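Local coordinates for protein single-stranded-DNA-specific exonuclease RecJ (Thermus thermophilus, PDB 2ZXR) that degrades single-stranded DNA in the 5' to 3' direction as a divalent-metal-dependent exonuclease of DNA repair, with no detectable activity on single-stranded RNA, at residues A[364-369]-A[399-404]; A[432-437]-A[460-465]; A[480-485]-A[501-506]. All coordinates share one frame; numbering follows the deposited sequence.

Contact 1 of 3, residues A[364-369]-A[399-404]; sequences QGKGTV and GFAMDE
Gly367 and Phe400 form the hydrogen-bonded pair of an antiparallel strand contact in the mixed sheet of the DHHA1 domain, where strand 366-370 lies between strands 359-363 and 397-401. The two backbones exchange bonds: Gly367 N reaches Phe400 O at 2.7 Å, and Phe400 N reaches Gly367 O at 2.9 Å. In both, the donor stands well above the carbonyl plane. Beyond the non-hydrogen-bonded pair Lys366-Ala401, Met402 N gives a further bond to Gly365 O, so backbone bonding continues to Gly365, just ahead of strand 366-370. Glycine suits position 367 because the Phe400 ring folds back over it. With CG between the backbone N and the carbonyl carbon (chi1 60°), the ring lies flat on Gly367 CA, which sits 3.5 Å from the ring centroid in a CH-pi contact. Val369 CG2 meets the same ring at its edge, and Phe410 meets it from helix 407-419. Gly365, whose positive phi favours glycine, lies just before the strand, where Glu404 reaches across to it. The glutamate side chain runs out extended beyond CG, and its OE2 accepts Gly365 N at 2.8 Å from above the carboxylate plane.

Contact 2 of 3, residues A[432-437]-A[460-465]; sequences DLLPEP and PLFLLF
Leu434 CD1 comes obliquely to the Phe462 ring, although the two side chains as a whole run at about a right angle to each other. This methyl reaches Phe462 CG at 3.6 Å and almost equally its CB, so it touches the root of the aromatic group. Pro435 CD stands obliquely to the ring too, 4.2 Å from Phe462 CE2, as do the backbone oxygens of Asp432 and Leu433, while Leu447 of helix 440-447 and Leu431 add apolar cover. A second flat group, the Asp432 carboxylate, turns to other partners: its OD2 forms a salt bridge with Arg633 of helix 624-639, which would offset the charge of a buried acid.

The backbones are joined in a parallel bridge centred on Leu463. Its N donates to Asp432 O at 2.8 Å, nearly straight at 164°, and its O accepts Leu434 N at 2.9 Å. Both of its polar backbone atoms are thereby satisfied by the residues flanking Leu433. On their shared face of the sheet Leu433 and Leu463 lie side by side and point the same way, with Leu433 CD1 only 3.4 Å from Leu463 CD2, tighter than ordinary van der Waals contact. Arg632, Arg633 and Phe636 of helix 624-639 pack on Leu433 as well. Leu434 has CG anti to the backbone N (chi1 -169°); from there chi2 (74°) brings CD1 to Phe462, while CD2 meets Leu464 CD2 at 3.7 Å. Leucine suits position 434 because its two methyls can meet two different side chains.

Pro435 also packs on Val443 of helix 440-447. Strand 426-433, this helix and strand 462-466 form a beta-alpha-beta unit, and the contact is the parallel strand pairing that such a crossover produces, here within the RecJ OB region.

Contact 3 of 3, residues A[480-485]-A[501-506]; sequences LAFRLK and PEVEVA
Leu484 and Val505 meet through methyls, CD1 of the leucine lying 3.9 Å from CG2 of the valine, and Val503 CG2 completes the cluster 4.0 Å from Leu484 CD2. In Leu484, CG stands anti to the carbonyl carbon and CD1 continues anti to CA (chi2 -174°). CD1 thus lies between the two valine methyls, nearer Val505, while CD2 faces Val503. The valines present the same branch by different rotations, for CG2 of Val505 is anti to the carbonyl carbon, whereas CG2 of Val503 occupies the crowded position between the backbone N and the carbonyl carbon. Valine suits both places: its beta-branch favours the extended backbone, and it offers a methyl that needs no polar partner. No hydrogen bond links the segments, since strands 480-484 and 503-506 are not neighbours: their axes pass 9.9 Å apart at 102°. Side chains meeting across such a gap from steeply crossed strands are consistent with the closed beta barrel of an OB fold, whose interior the contact would partly fill. A ring is long enough to help span it. Phe482, with CG between the backbone N and the carbonyl carbon (chi1 61°), runs alongside Val505 with reversed direction, its CZ 4.1 Å from Val505 CG2, which comes to the ring edge near its plane. Leu480 CD1 and Leu484 CG also lie in plane at this ring's edge.

Contacts 2 and 3 belong to one sheet of the RecJ OB domain, with centres about 11 Å apart. Their second segments, 460-465 and 501-506, lie on adjacent antiparallel strands: Leu464 N probably bonds to Val505 O at 2.9 Å, and the Leu464 side chain touches both Val505 and Leu484, so the apolar groups of the two contacts adjoin. Phe465 packs against Glu502 and Glu504 on the other side. Contact 1 precedes both along the chain and stands apart in the DHHA1 domain, its centre about 45 Å from either of theirs. None of the three includes a ligand of the magnesium ion, which is held by Asp84, Asp136, His160, His161 and Asp221.

Contact 1 of 3, residues A[364-369]-A[399-404]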
loop_
_atom_site.group_PDB
_atom_site.type_symbol
_atom_site.label_atom_id
_atom_site.label_comp_id
_atom_site.label_asym_id
_atom_site.label_seq_id
_atom_site.Cartn_x
_atom_site.Cartn_y
_atom_site.Cartn_z
ATOM N N GLN A 364 26.094 -6.153 18.866
ATOM C CA GLN A 364 27.503 -6.074 18.509
ATOM C C GLN A 364 27.932 -4.633 18.173
ATOM O O GLN A 364 28.735 -4.397 17.267
ATOM C CB GLN A 364 27.787 -7.038 17.333
ATOM C CG GLN A 364 27.501 -8.494 17.740
ATOM C CD GLN A 364 27.957 -9.520 16.719
ATOM O OE1 GLN A 364 27.198 -9.918 15.825
ATOM N NE2 GLN A 364 29.199 -9.960 16.848
ATOM N N GLY A 365 27.385 -3.672 18.903
ATOM C CA GLY A 365 27.762 -2.289 18.689
ATOM C C GLY A 365 27.187 -1.614 17.462
ATOM O O GLY A 365 27.504 -0.454 17.173
ATOM N N LYS A 366 26.373 -2.338 16.709
ATOM C CA LYS A 366 25.747 -1.731 15.542
ATOM C C LYS A 366 24.316 -1.469 15.939
ATOM O O LYS A 366 23.733 -2.223 16.712
ATOM C CB LYS A 366 25.824 -2.661 14.332
ATOM C CG LYS A 366 27.269 -2.980 13.922
ATOM C CD LYS A 366 28.091 -1.693 13.814
ATOM C CE LYS A 366 29.481 -1.934 13.203
ATOM N NZ LYS A 366 29.406 -2.256 11.732
ATOM N N GLY A 367 23.745 -0.386 15.441
ATOM C CA GLY A 367 22.378 -0.086 15.812
ATOM C C GLY A 367 21.449 0.133 14.635
ATOM O O GLY A 367 21.848 0.655 13.593
ATOM N N THR A 368 20.191 -0.253 14.813
ATOM C CA THR A 368 19.219 -0.073 13.763
ATOM C C THR A 368 17.992 0.556 14.365
ATOM O O THR A 368 17.674 0.296 15.520
ATOM C CB THR A 368 18.803 -1.413 13.132
ATOM O OG1 THR A 368 17.970 -1.146 12.000
ATOM C CG2 THR A 368 17.975 -2.254 14.129
ATOM N N VAL A 369 17.302 1.372 13.579
ATOM C CA VAL A 369 16.081 2.028 14.026
ATOM C C VAL A 369 14.985 1.905 12.962
ATOM O O VAL A 369 15.263 2.041 11.775
ATOM C CB VAL A 369 16.270 3.560 14.220
ATOM C CG1 VAL A 369 14.982 4.152 14.780
ATOM C CG2 VAL A 369 17.459 3.868 15.158
ATOM N N GLY A 399 20.394 4.094 10.951
ATOM C CA GLY A 399 21.389 3.153 11.424
ATOM C C GLY A 399 22.456 3.900 12.206
ATOM O O GLY A 399 22.618 5.114 12.036
ATOM N N PHE A 400 23.178 3.189 13.066
ATOM C CA PHE A 400 24.231 3.822 13.839
ATOM C C PHE A 400 25.204 2.803 14.374
ATOM O O PHE A 400 25.037 1.610 14.162
ATOM C CB PHE A 400 23.636 4.670 14.986
ATOM C CG PHE A 400 22.795 3.896 15.995
ATOM C CD1 PHE A 400 23.337 3.503 17.227
ATOM C CD2 PHE A 400 21.459 3.593 15.734
ATOM C CE1 PHE A 400 22.545 2.817 18.193
ATOM C CE2 PHE A 400 20.674 2.913 16.677
ATOM C CZ PHE A 400 21.220 2.524 17.914
ATOM N N ALA A 401 26.260 3.288 15.019
ATOM C CA ALA A 401 27.236 2.431 15.647
ATOM C C ALA A 401 27.395 3.109 17.008
ATOM O O ALA A 401 27.211 4.334 17.126
ATOM C CB ALA A 401 28.555 2.422 14.865
ATOM N N MET A 402 27.745 2.330 18.025
ATOM C CA MET A 402 27.862 2.866 19.368
ATOM C C MET A 402 28.453 1.843 20.334
ATOM O O MET A 402 28.245 0.632 20.196
ATOM C CB MET A 402 26.472 3.270 19.865
ATOM C CG MET A 402 26.369 3.577 21.348
ATOM S SD MET A 402 24.655 3.898 21.902
ATOM C CE MET A 402 24.127 2.253 22.349
ATOM N N ASP A 403 29.192 2.335 21.323
ATOM C CA ASP A 403 29.781 1.454 22.309
ATOM C C ASP A 403 28.605 0.960 23.148
ATOM O O ASP A 403 27.862 1.763 23.713
ATOM C CB ASP A 403 30.776 2.238 23.170
ATOM C CG ASP A 403 31.570 1.341 24.085
ATOM O OD1 ASP A 403 30.956 0.654 24.918
ATOM O OD2 ASP A 403 32.806 1.321 23.968
ATOM N N GLU A 404 28.415 -0.355 23.220
ATOM C CA GLU A 404 27.294 -0.885 23.994
ATOM C C GLU A 404 27.282 -0.469 25.466
ATOM O O GLU A 404 26.250 -0.568 26.139
ATOM C CB GLU A 404 27.247 -2.409 23.878
ATOM C CG GLU A 404 27.011 -2.884 22.456
ATOM C CD GLU A 404 26.873 -4.409 22.346
ATOM O OE1 GLU A 404 27.203 -5.117 23.322
ATOM O OE2 GLU A 404 26.438 -4.899 21.280
#

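Contact 2 of 3, residues A[432-437]-A[460-465]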
loop_
_atom_site.group_PDB
_atom_site.type_symbol
_atom_site.label_atom_id
_atom_site.label_comp_id
_atom_site.label_asym_id
_atom_site.label_seq_id
_atom_site.Cartn_x
_atom_site.Cartn_y
_atom_site.Cartn_z
ATOM N N ASP A 432 -14.811 1.635 0.205
ATOM C CA ASP A 432 -16.261 1.761 0.181
ATOM C C ASP A 432 -16.869 0.540 0.843
ATOM O O ASP A 432 -16.156 -0.382 1.237
ATOM C CB ASP A 432 -16.705 1.818 -1.281
ATOM C CG ASP A 432 -18.199 1.998 -1.445
ATOM O OD1 ASP A 432 -18.712 1.623 -2.527
ATOM O OD2 ASP A 432 -18.861 2.516 -0.518
ATOM N N LEU A 433 -18.196 0.550 0.959
ATOM C CA LEU A 433 -18.967 -0.560 1.517
ATOM C C LEU A 433 -18.901 -1.638 0.432
ATOM O O LEU A 433 -19.004 -1.319 -0.738
ATOM C CB LEU A 433 -20.430 -0.136 1.705
ATOM C CG LEU A 433 -21.034 0.378 3.023
ATOM C CD1 LEU A 433 -20.061 0.160 4.141
ATOM C CD2 LEU A 433 -21.441 1.849 2.909
ATOM N N LEU A 434 -18.714 -2.899 0.802
ATOM C CA LEU A 434 -18.653 -3.970 -0.200
ATOM C C LEU A 434 -20.006 -4.071 -0.912
ATOM O O LEU A 434 -21.039 -3.938 -0.276
ATOM C CB LEU A 434 -18.356 -5.314 0.464
ATOM C CG LEU A 434 -18.002 -6.462 -0.487
ATOM C CD1 LEU A 434 -16.588 -6.247 -1.002
ATOM C CD2 LEU A 434 -18.097 -7.797 0.231
ATOM N N PRO A 435 -20.009 -4.275 -2.247
ATOM C CA PRO A 435 -21.240 -4.402 -3.047
ATOM C C PRO A 435 -21.932 -5.716 -2.730
ATOM O O PRO A 435 -21.405 -6.515 -1.969
ATOM C CB PRO A 435 -20.726 -4.377 -4.489
ATOM C CG PRO A 435 -19.537 -3.481 -4.399
ATOM C CD PRO A 435 -18.857 -4.040 -3.134
ATOM N N GLU A 436 -23.113 -5.939 -3.307
ATOM C CA GLU A 436 -23.838 -7.193 -3.083
ATOM C C GLU A 436 -23.050 -8.309 -3.771
ATOM O O GLU A 436 -22.283 -8.068 -4.722
ATOM C CB GLU A 436 -25.263 -7.122 -3.657
ATOM C CG GLU A 436 -26.180 -6.120 -2.955
ATOM C CD GLU A 436 -26.704 -6.619 -1.623
ATOM O OE1 GLU A 436 -27.190 -5.778 -0.832
ATOM O OE2 GLU A 436 -26.648 -7.848 -1.359
ATOM N N PRO A 437 -23.236 -9.547 -3.297
ATOM C CA PRO A 437 -22.558 -10.743 -3.816
ATOM C C PRO A 437 -22.609 -10.913 -5.333
ATOM O O PRO A 437 -21.622 -11.292 -5.952
ATOM C CB PRO A 437 -23.258 -11.890 -3.080
ATOM C CG PRO A 437 -23.794 -11.244 -1.807
ATOM C CD PRO A 437 -24.244 -9.896 -2.273
ATOM N N PRO A 460 -7.001 -2.221 -2.665
ATOM C CA PRO A 460 -8.092 -1.577 -1.912
ATOM C C PRO A 460 -8.784 -2.478 -0.880
ATOM O O PRO A 460 -8.905 -3.699 -1.077
ATOM C CB PRO A 460 -9.070 -1.155 -3.006
ATOM C CG PRO A 460 -8.854 -2.162 -4.054
ATOM C CD PRO A 460 -7.343 -2.326 -4.094
ATOM N N LEU A 461 -9.252 -1.865 0.209
ATOM C CA LEU A 461 -9.974 -2.592 1.247
ATOM C C LEU A 461 -11.427 -2.128 1.299
ATOM O O LEU A 461 -11.704 -0.918 1.250
ATOM C CB LEU A 461 -9.350 -2.358 2.614
ATOM C CG LEU A 461 -7.930 -2.855 2.828
ATOM C CD1 LEU A 461 -7.378 -2.196 4.091
ATOM C CD2 LEU A 461 -7.919 -4.385 2.918
ATOM N N PHE A 462 -12.351 -3.080 1.387
ATOM C CA PHE A 462 -13.770 -2.745 1.461
ATOM C C PHE A 462 -14.247 -2.927 2.897
ATOM O O PHE A 462 -13.662 -3.672 3.694
ATOM C CB PHE A 462 -14.635 -3.642 0.551
ATOM C CG PHE A 462 -14.458 -3.380 -0.918
ATOM C CD1 PHE A 462 -13.478 -4.047 -1.646
ATOM C CD2 PHE A 462 -15.242 -2.438 -1.563
ATOM C CE1 PHE A 462 -13.283 -3.771 -3.008
ATOM C CE2 PHE A 462 -15.057 -2.152 -2.908
ATOM C CZ PHE A 462 -14.069 -2.827 -3.639
ATOM N N LEU A 463 -15.344 -2.262 3.218
ATOM C CA LEU A 463 -15.892 -2.378 4.544
ATOM C C LEU A 463 -17.104 -3.282 4.446
ATOM O O LEU A 463 -17.905 -3.134 3.534
ATOM C CB LEU A 463 -16.297 -0.995 5.044
ATOM C CG LEU A 463 -17.045 -0.901 6.374
ATOM C CD1 LEU A 463 -16.089 -1.232 7.542
ATOM C CD2 LEU A 463 -17.604 0.521 6.523
ATOM N N LEU A 464 -17.195 -4.245 5.352
ATOM C CA LEU A 464 -18.333 -5.138 5.445
ATOM C C LEU A 464 -18.823 -4.892 6.869
ATOM O O LEU A 464 -18.035 -4.484 7.750
ATOM C CB LEU A 464 -17.961 -6.604 5.278
ATOM C CG LEU A 464 -17.581 -7.046 3.865
ATOM C CD1 LEU A 464 -16.243 -6.401 3.483
ATOM C CD2 LEU A 464 -17.478 -8.572 3.812
ATOM N N PHE A 465 -20.111 -5.125 7.098
ATOM C CA PHE A 465 -20.696 -4.858 8.404
ATOM C C PHE A 465 -21.869 -5.777 8.668
ATOM O O PHE A 465 -22.622 -6.109 7.749
ATOM C CB PHE A 465 -21.169 -3.404 8.448
ATOM C CG PHE A 465 -21.631 -2.950 9.807
ATOM C CD1 PHE A 465 -22.930 -3.197 10.244
ATOM C CD2 PHE A 465 -20.756 -2.299 10.671
ATOM C CE1 PHE A 465 -23.354 -2.804 11.538
ATOM C CE2 PHE A 465 -21.167 -1.899 11.967
ATOM C CZ PHE A 465 -22.471 -2.158 12.393
#

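Contact 3 of 3, residues A[480-485]-A[501-506]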
loop_
_atom_site.group_PDB
_atom_site.type_symbol
_atom_site.label_atom_id
_atom_site.label_comp_id
_atom_site.label_asym_id
_atom_site.label_seq_id
_atom_site.Cartn_x
_atom_site.Cartn_y
_atom_site.Cartn_z
ATOM N N LEU A 480 -10.395 -18.590 11.201
ATOM C CA LEU A 480 -11.824 -18.906 11.109
ATOM C C LEU A 480 -12.495 -18.335 9.854
ATOM O O LEU A 480 -11.861 -17.652 9.032
ATOM C CB LEU A 480 -12.570 -18.396 12.351
ATOM C CG LEU A 480 -12.783 -16.891 12.576
ATOM C CD1 LEU A 480 -13.957 -16.418 11.754
ATOM C CD2 LEU A 480 -13.070 -16.609 14.048
ATOM N N ALA A 481 -13.789 -18.608 9.725
ATOM C CA ALA A 481 -14.561 -18.142 8.590
ATOM C C ALA A 481 -16.012 -17.936 8.987
ATOM O O ALA A 481 -16.555 -18.684 9.798
ATOM C CB ALA A 481 -14.467 -19.146 7.463
ATOM N N PHE A 482 -16.638 -16.915 8.418
ATOM C CA PHE A 482 -18.036 -16.617 8.709
ATOM C C PHE A 482 -18.638 -15.822 7.560
ATOM O O PHE A 482 -17.953 -15.540 6.571
ATOM C CB PHE A 482 -18.153 -15.840 10.025
ATOM C CG PHE A 482 -17.449 -14.525 10.018
ATOM C CD1 PHE A 482 -18.121 -13.362 9.658
ATOM C CD2 PHE A 482 -16.096 -14.449 10.343
ATOM C CE1 PHE A 482 -17.455 -12.139 9.619
ATOM C CE2 PHE A 482 -15.421 -13.236 10.306
ATOM C CZ PHE A 482 -16.102 -12.078 9.943
ATOM N N ARG A 483 -19.912 -15.462 7.683
ATOM C CA ARG A 483 -20.577 -14.721 6.624
ATOM C C ARG A 483 -21.220 -13.421 7.035
ATOM O O ARG A 483 -21.772 -13.304 8.128
ATOM C CB ARG A 483 -21.648 -15.590 5.958
ATOM C CG ARG A 483 -21.095 -16.617 5.009
ATOM C CD ARG A 483 -22.112 -16.939 3.931
ATOM N NE ARG A 483 -21.473 -17.552 2.769
ATOM C CZ ARG A 483 -20.781 -18.687 2.810
ATOM N NH1 ARG A 483 -20.639 -19.342 3.962
ATOM N NH2 ARG A 483 -20.221 -19.161 1.702
ATOM N N LEU A 484 -21.150 -12.440 6.143
ATOM C CA LEU A 484 -21.772 -11.147 6.378
ATOM C C LEU A 484 -22.573 -10.825 5.127
ATOM O O LEU A 484 -21.995 -10.617 4.047
ATOM C CB LEU A 484 -20.732 -10.046 6.616
ATOM C CG LEU A 484 -19.953 -10.031 7.931
ATOM C CD1 LEU A 484 -19.112 -8.765 7.975
ATOM C CD2 LEU A 484 -20.901 -10.071 9.120
ATOM N N LYS A 485 -23.901 -10.790 5.279
ATOM C CA LYS A 485 -24.813 -10.506 4.177
ATOM C C LYS A 485 -24.518 -11.441 2.999
ATOM O O LYS A 485 -24.416 -10.994 1.855
ATOM C CB LYS A 485 -24.663 -9.051 3.714
ATOM C CG LYS A 485 -24.587 -8.002 4.824
ATOM C CD LYS A 485 -25.853 -7.959 5.655
ATOM C CE LYS A 485 -25.725 -6.910 6.749
ATOM N NZ LYS A 485 -26.838 -6.967 7.744
ATOM N N PRO A 501 -21.511 -9.850 18.762
ATOM C CA PRO A 501 -22.787 -9.990 18.044
ATOM C C PRO A 501 -22.827 -9.217 16.724
ATOM O O PRO A 501 -23.528 -9.595 15.780
ATOM C CB PRO A 501 -23.818 -9.505 19.070
ATOM C CG PRO A 501 -23.028 -8.591 19.967
ATOM C CD PRO A 501 -21.708 -9.288 20.110
ATOM N N GLU A 502 -22.071 -8.131 16.669
ATOM C CA GLU A 502 -21.983 -7.319 15.471
ATOM C C GLU A 502 -20.526 -6.981 15.225
ATOM O O GLU A 502 -19.794 -6.610 16.155
ATOM C CB GLU A 502 -22.770 -6.024 15.631
ATOM C CG GLU A 502 -24.105 -5.992 14.912
ATOM C CD GLU A 502 -24.562 -4.561 14.685
ATOM O OE1 GLU A 502 -25.665 -4.344 14.130
ATOM O OE2 GLU A 502 -23.795 -3.644 15.066
ATOM N N VAL A 503 -20.104 -7.088 13.968
ATOM C CA VAL A 503 -18.722 -6.787 13.614
ATOM C C VAL A 503 -18.583 -5.848 12.425
ATOM O O VAL A 503 -19.526 -5.607 11.663
ATOM C CB VAL A 503 -17.933 -8.074 13.260
ATOM C CG1 VAL A 503 -17.872 -9.011 14.450
ATOM C CG2 VAL A 503 -18.589 -8.762 12.084
ATOM N N GLU A 504 -17.383 -5.314 12.289
ATOM C CA GLU A 504 -17.025 -4.449 11.180
ATOM C C GLU A 504 -15.785 -5.130 10.620
ATOM O O GLU A 504 -14.957 -5.611 11.380
ATOM C CB GLU A 504 -16.664 -3.049 11.671
ATOM C CG GLU A 504 -17.740 -2.053 11.412
ATOM C CD GLU A 504 -17.394 -0.692 11.913
ATOM O OE1 GLU A 504 -18.058 0.243 11.435
ATOM O OE2 GLU A 504 -16.481 -0.551 12.774
ATOM N N VAL A 505 -15.662 -5.178 9.303
ATOM C CA VAL A 505 -14.516 -5.828 8.672
ATOM C C VAL A 505 -13.923 -4.985 7.562
ATOM O O VAL A 505 -14.667 -4.461 6.730
ATOM C CB VAL A 505 -14.907 -7.159 8.006
ATOM C CG1 VAL A 505 -13.683 -7.728 7.241
ATOM C CG2 VAL A 505 -15.408 -8.153 9.049
ATOM N N ALA A 506 -12.591 -4.872 7.549
ATOM C CA ALA A 506 -11.874 -4.160 6.505
ATOM C C ALA A 506 -11.293 -5.324 5.719
ATOM O O ALA A 506 -10.439 -6.053 6.237
ATOM C CB ALA A 506 -10.774 -3.333 7.082
#